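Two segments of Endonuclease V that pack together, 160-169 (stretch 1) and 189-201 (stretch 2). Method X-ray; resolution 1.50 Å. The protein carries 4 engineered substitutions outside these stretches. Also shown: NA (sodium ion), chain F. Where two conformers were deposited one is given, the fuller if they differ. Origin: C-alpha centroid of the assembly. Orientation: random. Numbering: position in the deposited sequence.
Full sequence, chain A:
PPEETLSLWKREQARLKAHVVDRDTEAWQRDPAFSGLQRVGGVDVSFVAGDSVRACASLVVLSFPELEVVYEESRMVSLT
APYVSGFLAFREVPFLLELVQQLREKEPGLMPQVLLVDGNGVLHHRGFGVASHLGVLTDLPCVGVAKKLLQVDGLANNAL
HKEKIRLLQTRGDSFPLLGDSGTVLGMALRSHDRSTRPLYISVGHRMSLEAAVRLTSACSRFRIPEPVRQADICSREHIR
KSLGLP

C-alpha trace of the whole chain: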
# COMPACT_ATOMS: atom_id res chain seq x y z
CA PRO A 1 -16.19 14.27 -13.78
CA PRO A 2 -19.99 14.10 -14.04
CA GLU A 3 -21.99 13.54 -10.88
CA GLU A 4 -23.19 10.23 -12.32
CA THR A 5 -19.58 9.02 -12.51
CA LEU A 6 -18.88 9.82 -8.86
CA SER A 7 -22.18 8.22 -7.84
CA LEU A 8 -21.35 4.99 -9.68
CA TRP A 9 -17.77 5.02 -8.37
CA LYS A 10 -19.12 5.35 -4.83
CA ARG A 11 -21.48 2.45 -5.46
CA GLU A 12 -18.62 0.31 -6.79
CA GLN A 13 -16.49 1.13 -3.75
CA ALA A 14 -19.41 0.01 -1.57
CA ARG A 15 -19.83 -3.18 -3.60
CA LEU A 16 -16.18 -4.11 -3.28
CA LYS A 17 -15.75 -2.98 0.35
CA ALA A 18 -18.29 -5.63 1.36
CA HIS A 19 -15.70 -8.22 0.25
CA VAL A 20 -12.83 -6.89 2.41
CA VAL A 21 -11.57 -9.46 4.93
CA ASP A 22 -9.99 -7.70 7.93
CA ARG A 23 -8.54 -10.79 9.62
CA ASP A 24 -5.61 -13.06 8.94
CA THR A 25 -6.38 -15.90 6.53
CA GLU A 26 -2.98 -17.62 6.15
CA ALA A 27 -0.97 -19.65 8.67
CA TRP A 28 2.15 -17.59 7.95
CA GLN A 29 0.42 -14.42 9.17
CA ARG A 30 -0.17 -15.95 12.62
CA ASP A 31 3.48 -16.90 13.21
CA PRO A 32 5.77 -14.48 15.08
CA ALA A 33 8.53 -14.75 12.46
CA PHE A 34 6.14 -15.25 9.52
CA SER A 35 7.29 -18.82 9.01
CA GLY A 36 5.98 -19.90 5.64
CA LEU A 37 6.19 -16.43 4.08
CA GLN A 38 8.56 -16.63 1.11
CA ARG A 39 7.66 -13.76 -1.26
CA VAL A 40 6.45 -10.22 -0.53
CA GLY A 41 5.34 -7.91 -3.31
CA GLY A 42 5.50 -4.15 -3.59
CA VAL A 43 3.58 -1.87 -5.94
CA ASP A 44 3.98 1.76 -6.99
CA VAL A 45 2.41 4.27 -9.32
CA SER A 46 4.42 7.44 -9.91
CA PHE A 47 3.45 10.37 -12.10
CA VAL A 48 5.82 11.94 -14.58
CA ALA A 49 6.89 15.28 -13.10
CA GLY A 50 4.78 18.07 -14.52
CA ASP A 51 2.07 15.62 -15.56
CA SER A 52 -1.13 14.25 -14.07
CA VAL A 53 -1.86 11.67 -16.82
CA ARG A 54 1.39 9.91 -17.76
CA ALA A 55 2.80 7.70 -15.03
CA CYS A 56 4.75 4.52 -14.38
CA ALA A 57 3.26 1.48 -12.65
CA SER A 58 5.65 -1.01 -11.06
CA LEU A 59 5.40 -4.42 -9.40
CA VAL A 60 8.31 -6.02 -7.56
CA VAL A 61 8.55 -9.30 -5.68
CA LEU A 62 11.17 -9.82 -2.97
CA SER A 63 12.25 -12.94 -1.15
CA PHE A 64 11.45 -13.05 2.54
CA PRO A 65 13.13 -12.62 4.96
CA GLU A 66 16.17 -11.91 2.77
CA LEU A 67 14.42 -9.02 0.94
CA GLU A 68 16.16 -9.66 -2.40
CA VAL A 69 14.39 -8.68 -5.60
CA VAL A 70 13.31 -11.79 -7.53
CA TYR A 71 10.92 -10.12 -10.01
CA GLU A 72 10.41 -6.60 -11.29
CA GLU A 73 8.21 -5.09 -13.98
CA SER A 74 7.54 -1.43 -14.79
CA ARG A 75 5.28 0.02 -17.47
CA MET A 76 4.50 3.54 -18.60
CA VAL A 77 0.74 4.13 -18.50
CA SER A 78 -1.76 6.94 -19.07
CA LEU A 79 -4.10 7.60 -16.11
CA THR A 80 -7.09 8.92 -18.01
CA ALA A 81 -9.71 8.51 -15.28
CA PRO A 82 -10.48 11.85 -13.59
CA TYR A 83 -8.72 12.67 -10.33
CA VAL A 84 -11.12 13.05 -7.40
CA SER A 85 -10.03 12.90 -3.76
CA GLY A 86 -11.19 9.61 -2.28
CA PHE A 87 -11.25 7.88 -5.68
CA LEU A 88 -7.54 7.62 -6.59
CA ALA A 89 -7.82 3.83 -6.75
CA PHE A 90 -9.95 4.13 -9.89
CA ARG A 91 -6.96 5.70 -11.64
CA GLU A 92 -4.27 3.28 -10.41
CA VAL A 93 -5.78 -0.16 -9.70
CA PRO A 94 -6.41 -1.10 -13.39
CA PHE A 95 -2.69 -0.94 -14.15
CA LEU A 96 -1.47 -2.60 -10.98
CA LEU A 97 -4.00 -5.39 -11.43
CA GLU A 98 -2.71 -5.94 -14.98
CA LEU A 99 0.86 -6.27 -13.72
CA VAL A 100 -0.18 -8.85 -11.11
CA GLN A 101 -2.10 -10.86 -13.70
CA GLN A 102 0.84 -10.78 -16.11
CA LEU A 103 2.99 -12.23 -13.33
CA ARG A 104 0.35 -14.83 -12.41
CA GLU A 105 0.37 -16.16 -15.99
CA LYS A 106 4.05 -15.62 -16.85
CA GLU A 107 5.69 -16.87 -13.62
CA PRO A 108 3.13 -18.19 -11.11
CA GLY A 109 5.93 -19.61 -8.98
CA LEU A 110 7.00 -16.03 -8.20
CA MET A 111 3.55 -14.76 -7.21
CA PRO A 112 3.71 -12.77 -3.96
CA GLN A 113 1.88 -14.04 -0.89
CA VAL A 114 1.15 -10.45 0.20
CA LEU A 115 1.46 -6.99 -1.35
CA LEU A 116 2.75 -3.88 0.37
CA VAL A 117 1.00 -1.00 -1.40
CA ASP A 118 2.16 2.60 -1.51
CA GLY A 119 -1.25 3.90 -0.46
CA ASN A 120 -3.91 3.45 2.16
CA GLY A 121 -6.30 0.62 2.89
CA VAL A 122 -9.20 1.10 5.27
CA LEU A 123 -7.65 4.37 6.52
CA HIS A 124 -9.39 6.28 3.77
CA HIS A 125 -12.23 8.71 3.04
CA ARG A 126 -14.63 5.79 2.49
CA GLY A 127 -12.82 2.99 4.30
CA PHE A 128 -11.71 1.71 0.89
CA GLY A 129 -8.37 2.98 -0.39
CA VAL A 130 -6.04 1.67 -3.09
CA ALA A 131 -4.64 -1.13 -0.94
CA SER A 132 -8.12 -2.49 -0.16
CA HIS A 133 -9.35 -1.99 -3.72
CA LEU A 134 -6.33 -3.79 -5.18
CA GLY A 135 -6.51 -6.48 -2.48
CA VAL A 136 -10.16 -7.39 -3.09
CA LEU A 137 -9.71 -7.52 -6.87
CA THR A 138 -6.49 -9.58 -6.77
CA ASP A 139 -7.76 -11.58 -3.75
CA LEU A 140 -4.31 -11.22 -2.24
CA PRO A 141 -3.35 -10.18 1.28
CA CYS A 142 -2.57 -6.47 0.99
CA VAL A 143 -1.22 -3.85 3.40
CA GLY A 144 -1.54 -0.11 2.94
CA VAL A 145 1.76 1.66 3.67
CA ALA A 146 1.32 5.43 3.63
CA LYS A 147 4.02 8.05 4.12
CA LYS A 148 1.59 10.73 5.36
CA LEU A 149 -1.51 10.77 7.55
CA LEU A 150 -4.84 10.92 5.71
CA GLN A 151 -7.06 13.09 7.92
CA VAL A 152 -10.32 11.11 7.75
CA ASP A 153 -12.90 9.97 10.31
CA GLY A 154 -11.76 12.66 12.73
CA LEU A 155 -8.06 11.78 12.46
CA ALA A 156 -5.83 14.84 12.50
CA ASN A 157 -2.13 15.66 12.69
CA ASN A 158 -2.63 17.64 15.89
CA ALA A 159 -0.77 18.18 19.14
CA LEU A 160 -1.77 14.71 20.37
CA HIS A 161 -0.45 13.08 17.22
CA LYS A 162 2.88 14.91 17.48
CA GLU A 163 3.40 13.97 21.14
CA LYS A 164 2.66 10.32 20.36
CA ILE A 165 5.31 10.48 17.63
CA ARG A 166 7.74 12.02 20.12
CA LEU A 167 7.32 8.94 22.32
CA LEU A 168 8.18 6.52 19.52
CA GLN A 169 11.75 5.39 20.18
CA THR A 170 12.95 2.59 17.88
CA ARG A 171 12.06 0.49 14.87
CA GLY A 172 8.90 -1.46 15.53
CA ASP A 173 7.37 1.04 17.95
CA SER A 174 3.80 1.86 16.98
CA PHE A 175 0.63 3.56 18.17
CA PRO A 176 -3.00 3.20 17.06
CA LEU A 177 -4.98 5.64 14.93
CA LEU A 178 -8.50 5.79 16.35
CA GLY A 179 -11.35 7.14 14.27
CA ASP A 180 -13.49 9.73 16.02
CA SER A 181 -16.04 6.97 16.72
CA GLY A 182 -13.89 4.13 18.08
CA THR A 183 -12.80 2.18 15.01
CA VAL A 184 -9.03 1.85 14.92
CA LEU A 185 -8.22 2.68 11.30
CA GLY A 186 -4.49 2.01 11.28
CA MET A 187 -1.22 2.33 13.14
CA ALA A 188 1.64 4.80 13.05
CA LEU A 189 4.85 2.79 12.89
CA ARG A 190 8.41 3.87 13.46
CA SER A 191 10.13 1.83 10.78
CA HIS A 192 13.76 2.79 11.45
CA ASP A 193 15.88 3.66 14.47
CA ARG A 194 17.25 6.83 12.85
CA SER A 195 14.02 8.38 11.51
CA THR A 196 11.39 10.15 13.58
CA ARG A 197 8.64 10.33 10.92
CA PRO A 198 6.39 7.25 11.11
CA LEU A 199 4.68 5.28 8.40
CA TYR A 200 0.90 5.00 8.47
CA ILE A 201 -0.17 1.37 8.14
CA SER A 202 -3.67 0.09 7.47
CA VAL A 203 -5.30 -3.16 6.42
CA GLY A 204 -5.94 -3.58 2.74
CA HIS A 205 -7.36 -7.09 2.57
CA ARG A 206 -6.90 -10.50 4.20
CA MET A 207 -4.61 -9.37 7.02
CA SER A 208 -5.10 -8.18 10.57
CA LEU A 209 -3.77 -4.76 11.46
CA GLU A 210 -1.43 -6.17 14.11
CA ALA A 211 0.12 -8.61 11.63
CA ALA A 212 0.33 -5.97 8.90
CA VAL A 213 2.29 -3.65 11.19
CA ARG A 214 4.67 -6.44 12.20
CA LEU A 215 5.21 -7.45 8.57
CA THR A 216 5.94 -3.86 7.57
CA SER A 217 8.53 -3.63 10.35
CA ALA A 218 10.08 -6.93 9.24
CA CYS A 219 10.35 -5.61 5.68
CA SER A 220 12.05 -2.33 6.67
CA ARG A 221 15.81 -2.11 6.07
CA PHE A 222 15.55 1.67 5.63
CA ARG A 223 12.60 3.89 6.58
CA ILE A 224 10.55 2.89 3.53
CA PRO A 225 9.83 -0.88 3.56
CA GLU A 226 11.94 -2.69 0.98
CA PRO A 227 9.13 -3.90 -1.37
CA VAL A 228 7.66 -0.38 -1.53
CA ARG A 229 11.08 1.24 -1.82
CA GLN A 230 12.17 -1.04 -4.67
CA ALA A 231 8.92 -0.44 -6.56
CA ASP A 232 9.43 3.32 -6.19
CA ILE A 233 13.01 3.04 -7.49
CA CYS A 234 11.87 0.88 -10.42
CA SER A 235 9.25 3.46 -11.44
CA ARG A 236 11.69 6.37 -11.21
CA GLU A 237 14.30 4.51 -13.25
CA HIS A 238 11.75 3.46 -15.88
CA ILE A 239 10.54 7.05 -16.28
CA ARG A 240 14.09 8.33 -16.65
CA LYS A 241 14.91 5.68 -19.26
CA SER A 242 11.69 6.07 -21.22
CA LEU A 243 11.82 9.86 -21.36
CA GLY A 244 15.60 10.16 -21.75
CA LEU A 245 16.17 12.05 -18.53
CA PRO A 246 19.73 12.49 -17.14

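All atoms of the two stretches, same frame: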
# COMPACT_ATOMS: atom_id res chain seq x y z
N LEU A 160 -1.80 16.09 19.91
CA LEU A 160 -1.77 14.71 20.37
C LEU A 160 -0.93 13.82 19.46
O LEU A 160 -0.08 13.04 19.91
CB LEU A 160 -3.19 14.16 20.49
CG LEU A 160 -3.31 12.66 20.73
CD1 LEU A 160 -2.85 12.33 22.14
CD2 LEU A 160 -4.73 12.18 20.51
N HIS A 161 -1.17 13.91 18.16
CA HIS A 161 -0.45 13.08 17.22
C HIS A 161 1.05 13.33 17.31
O HIS A 161 1.85 12.38 17.31
CB HIS A 161 -0.96 13.35 15.80
CG HIS A 161 -0.51 12.33 14.81
ND1 HIS A 161 -0.94 11.02 14.85
CD2 HIS A 161 0.36 12.41 13.77
CE1 HIS A 161 -0.38 10.35 13.86
NE2 HIS A 161 0.42 11.17 13.19
N LYS A 162 1.46 14.60 17.41
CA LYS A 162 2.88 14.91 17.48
C LYS A 162 3.53 14.41 18.78
O LYS A 162 4.68 13.96 18.77
CB LYS A 162 3.10 16.41 17.28
CG LYS A 162 2.73 16.86 15.86
CD LYS A 162 2.80 18.37 15.69
CE LYS A 162 2.53 18.77 14.25
NZ LYS A 162 1.16 18.38 13.80
N GLU A 163 2.82 14.50 19.91
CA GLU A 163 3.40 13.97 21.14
C GLU A 163 3.51 12.45 21.10
O GLU A 163 4.48 11.88 21.61
CB GLU A 163 2.56 14.41 22.32
CG GLU A 163 2.49 15.92 22.53
CD GLU A 163 3.83 16.58 22.87
OE1 GLU A 163 3.82 17.79 23.16
OE2 GLU A 163 4.88 15.91 22.84
N LYS A 164 2.54 11.77 20.48
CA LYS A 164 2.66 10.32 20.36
C LYS A 164 3.85 9.94 19.49
O LYS A 164 4.51 8.92 19.75
CB LYS A 164 1.34 9.71 19.90
CG LYS A 164 0.27 9.78 20.99
CD LYS A 164 -1.13 9.59 20.43
CE LYS A 164 -1.38 8.16 20.01
NZ LYS A 164 -2.69 8.02 19.31
N ILE A 165 4.13 10.72 18.45
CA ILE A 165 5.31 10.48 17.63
C ILE A 165 6.57 10.71 18.45
O ILE A 165 7.53 9.93 18.37
CB ILE A 165 5.27 11.36 16.37
CG1 ILE A 165 4.14 10.90 15.45
CG2 ILE A 165 6.62 11.32 15.67
CD1 ILE A 165 3.88 11.84 14.28
N ARG A 166 6.59 11.77 19.26
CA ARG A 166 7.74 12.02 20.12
C ARG A 166 8.09 10.79 20.95
O ARG A 166 9.27 10.48 21.15
CB ARG A 166 7.48 13.22 21.04
CG ARG A 166 8.58 13.43 22.09
CD ARG A 166 8.36 14.66 22.95
NE ARG A 166 7.10 14.62 23.69
CZ ARG A 166 6.93 14.01 24.86
NH1 ARG A 166 5.74 14.05 25.45
NH2 ARG A 166 7.94 13.39 25.44
N LEU A 167 7.08 10.06 21.43
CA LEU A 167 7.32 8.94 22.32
C LEU A 167 7.70 7.65 21.60
O LEU A 167 8.11 6.69 22.27
CB LEU A 167 6.11 8.74 23.24
CG LEU A 167 6.05 9.85 24.29
CD1 LEU A 167 4.66 9.99 24.83
CD2 LEU A 167 7.05 9.56 25.41
N LEU A 168 7.59 7.61 20.27
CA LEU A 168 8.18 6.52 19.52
C LEU A 168 9.69 6.58 19.67
O LEU A 168 10.29 7.66 19.61
CB LEU A 168 7.83 6.65 18.03
CG LEU A 168 6.37 6.54 17.62
CD1 LEU A 168 6.18 6.90 16.15
CD2 LEU A 168 5.83 5.14 17.90
N GLN A 169 10.33 5.42 19.87
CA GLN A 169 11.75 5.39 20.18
C GLN A 169 12.57 4.64 19.15
O GLN A 169 13.65 5.11 18.76
CB GLN A 169 11.98 4.77 21.57
CG GLN A 169 11.42 5.58 22.71
CD GLN A 169 12.23 6.84 22.97
OE1 GLN A 169 12.03 7.86 22.32
NE2 GLN A 169 13.14 6.77 23.93
N LEU A 189 3.76 3.72 12.62
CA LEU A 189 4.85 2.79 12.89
C LEU A 189 6.17 3.49 12.67
O LEU A 189 6.41 4.07 11.61
CB LEU A 189 4.77 1.60 11.92
CG LEU A 189 6.02 0.72 11.86
CD1 LEU A 189 6.24 -0.01 13.17
CD2 LEU A 189 5.92 -0.25 10.67
N ARG A 190 7.03 3.47 13.68
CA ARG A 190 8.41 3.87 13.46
C ARG A 190 9.13 2.71 12.79
O ARG A 190 9.25 1.62 13.35
CB ARG A 190 9.10 4.27 14.77
CG ARG A 190 10.54 4.68 14.54
CD ARG A 190 11.06 5.49 15.72
NE ARG A 190 12.42 5.96 15.53
CZ ARG A 190 12.96 6.96 16.22
NH1 ARG A 190 12.23 7.60 17.13
NH2 ARG A 190 14.21 7.34 16.00
N SER A 191 9.56 2.92 11.55
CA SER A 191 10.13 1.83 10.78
C SER A 191 11.65 1.78 10.82
O SER A 191 12.24 0.86 10.25
CB SER A 191 9.65 1.93 9.33
OG SER A 191 9.98 3.20 8.82
N HIS A 192 12.31 2.74 11.48
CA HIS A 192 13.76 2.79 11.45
C HIS A 192 14.25 3.52 12.69
O HIS A 192 13.61 4.49 13.12
CB HIS A 192 14.25 3.50 10.17
CG HIS A 192 15.72 3.34 9.91
ND1 HIS A 192 16.67 4.19 10.45
CD2 HIS A 192 16.39 2.44 9.16
CE1 HIS A 192 17.86 3.81 10.04
NE2 HIS A 192 17.73 2.76 9.26
N ASP A 193 15.37 3.06 13.24
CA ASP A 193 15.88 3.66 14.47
C ASP A 193 16.27 5.12 14.29
O ASP A 193 16.23 5.89 15.25
CB ASP A 193 17.11 2.88 14.97
CG ASP A 193 16.75 1.60 15.70
OD1 ASP A 193 15.55 1.36 15.96
OD2 ASP A 193 17.68 0.83 16.02
N ARG A 194 16.67 5.51 13.08
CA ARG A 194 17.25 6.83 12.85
C ARG A 194 16.30 7.81 12.18
O ARG A 194 16.75 8.86 11.70
CB ARG A 194 18.56 6.70 12.07
CG ARG A 194 19.75 6.25 12.90
CD ARG A 194 21.02 6.15 12.07
NE ARG A 194 21.00 5.00 11.18
CZ ARG A 194 21.44 3.79 11.51
NH1 ARG A 194 21.93 3.57 12.72
NH2 ARG A 194 21.39 2.80 10.63
N SER A 195 15.01 7.50 12.12
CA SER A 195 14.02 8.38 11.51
C SER A 195 12.89 8.60 12.50
O SER A 195 12.39 7.65 13.08
CB SER A 195 13.44 7.74 10.24
OG SER A 195 12.56 6.68 10.58
N THR A 196 12.47 9.85 12.66
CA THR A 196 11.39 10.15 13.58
C THR A 196 10.01 10.11 12.94
O THR A 196 9.01 9.95 13.65
CB THR A 196 11.62 11.51 14.26
OG1 THR A 196 10.46 11.87 15.03
CG2 THR A 196 11.89 12.58 13.22
N ARG A 197 9.93 10.24 11.61
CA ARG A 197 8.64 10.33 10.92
C ARG A 197 8.08 8.93 10.69
O ARG A 197 8.73 8.12 10.04
CB ARG A 197 8.83 11.05 9.60
CG ARG A 197 7.53 11.38 8.87
CD ARG A 197 7.80 12.14 7.58
NE ARG A 197 7.05 11.60 6.45
CZ ARG A 197 7.28 11.91 5.18
NH1 ARG A 197 6.55 11.37 4.21
NH2 ARG A 197 8.25 12.76 4.86
N PRO A 198 6.90 8.62 11.21
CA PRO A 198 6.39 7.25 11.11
C PRO A 198 5.78 6.97 9.74
O PRO A 198 5.53 7.87 8.93
CB PRO A 198 5.31 7.20 12.19
CG PRO A 198 4.82 8.61 12.29
CD PRO A 198 6.01 9.49 12.00
N LEU A 199 5.55 5.69 9.49
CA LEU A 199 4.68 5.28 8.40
C LEU A 199 3.28 5.07 8.94
O LEU A 199 3.08 4.80 10.13
CB LEU A 199 5.16 3.95 7.83
CG LEU A 199 6.64 3.79 7.51
CD1 LEU A 199 6.90 2.35 7.09
CD2 LEU A 199 7.04 4.74 6.40
N TYR A 200 2.29 5.19 8.07
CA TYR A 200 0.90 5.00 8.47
C TYR A 200 0.39 3.73 7.80
O TYR A 200 0.26 3.67 6.57
CB TYR A 200 0.06 6.23 8.14
CG TYR A 200 0.59 7.43 8.88
CD1 TYR A 200 0.21 7.68 10.20
CD2 TYR A 200 1.52 8.28 8.30
CE1 TYR A 200 0.71 8.75 10.89
CE2 TYR A 200 2.03 9.36 9.00
CZ TYR A 200 1.62 9.59 10.30
OH TYR A 200 2.12 10.66 11.00
N ILE A 201 0.13 2.71 8.61
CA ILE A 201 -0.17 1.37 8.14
C ILE A 201 -1.65 1.09 8.32
O ILE A 201 -2.21 1.39 9.38
CB ILE A 201 0.65 0.33 8.93
CG1 ILE A 201 2.15 0.70 8.95
CG2 ILE A 201 0.39 -1.09 8.38
CD1 ILE A 201 2.74 0.91 7.58
NA NA F . 11.26 9.64 20.32
O HOH W 1 9.68 9.18 16.19
O HOH W 2 10.37 10.27 18.31
O HOH W 3 16.42 4.84 18.17
O HOH W 4 13.43 9.29 19.12
O HOH W 5 12.28 11.73 21.17

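This is a small contact, burying 398 Å² in all, in which one face of a helix and the residues just past its end rest on a loop and a strand, with a short apolar centre between one direct hydrogen bond and an arginine surrounded by backbone carbonyls.

The helix presents His 161 and Ile 165, and Leu 168 follows just after it, all with CA-to-CB bonds directed toward the partner; the spacing of four and then three residues keeps them on one side, while Arg 166 and Leu 167 point away. His 161 NE2 and Tyr 200 OH lie 2.8 Å apart in a nearly straight hydrogen bond. The two rings meet rim to rim, planes at 25° and centroids 5.5 Å apart, so the pairing joins polar edges rather than faces.

Pro 198 serves two aliphatic side chains: Ile 165 CD1 sits 3.9 Å from Pro 198 CD, and Leu 168 CD1 is 4.1 Å from Pro 198 CB. Ile 165 also reaches the loop backbone, with its CG2 3.4 Å from Thr 196 O. Water 1 bridges the backbones here, donating to Ile 165 O and Thr 196 O.

Arg 190, extended through its chi1 to chi3 (all t), is held by its own stretch: NE donates to His 192 O at 3.1 Å and NH2 to Asp 193 O at 2.6 Å. Thus oriented, its guanidinium has Leu 168 O near its plane, 3.1 Å from Arg 190 NH1, whereas Gln 169 O lies over one face, 3.2 Å from Arg 190 CZ. Leu 168 O is also a sodium ligand at 2.3 Å from NA, and water 4 links the ion to Arg 190 NH1. Water 3 closes this end by donating to both Gln 169 O and Asp 193 O.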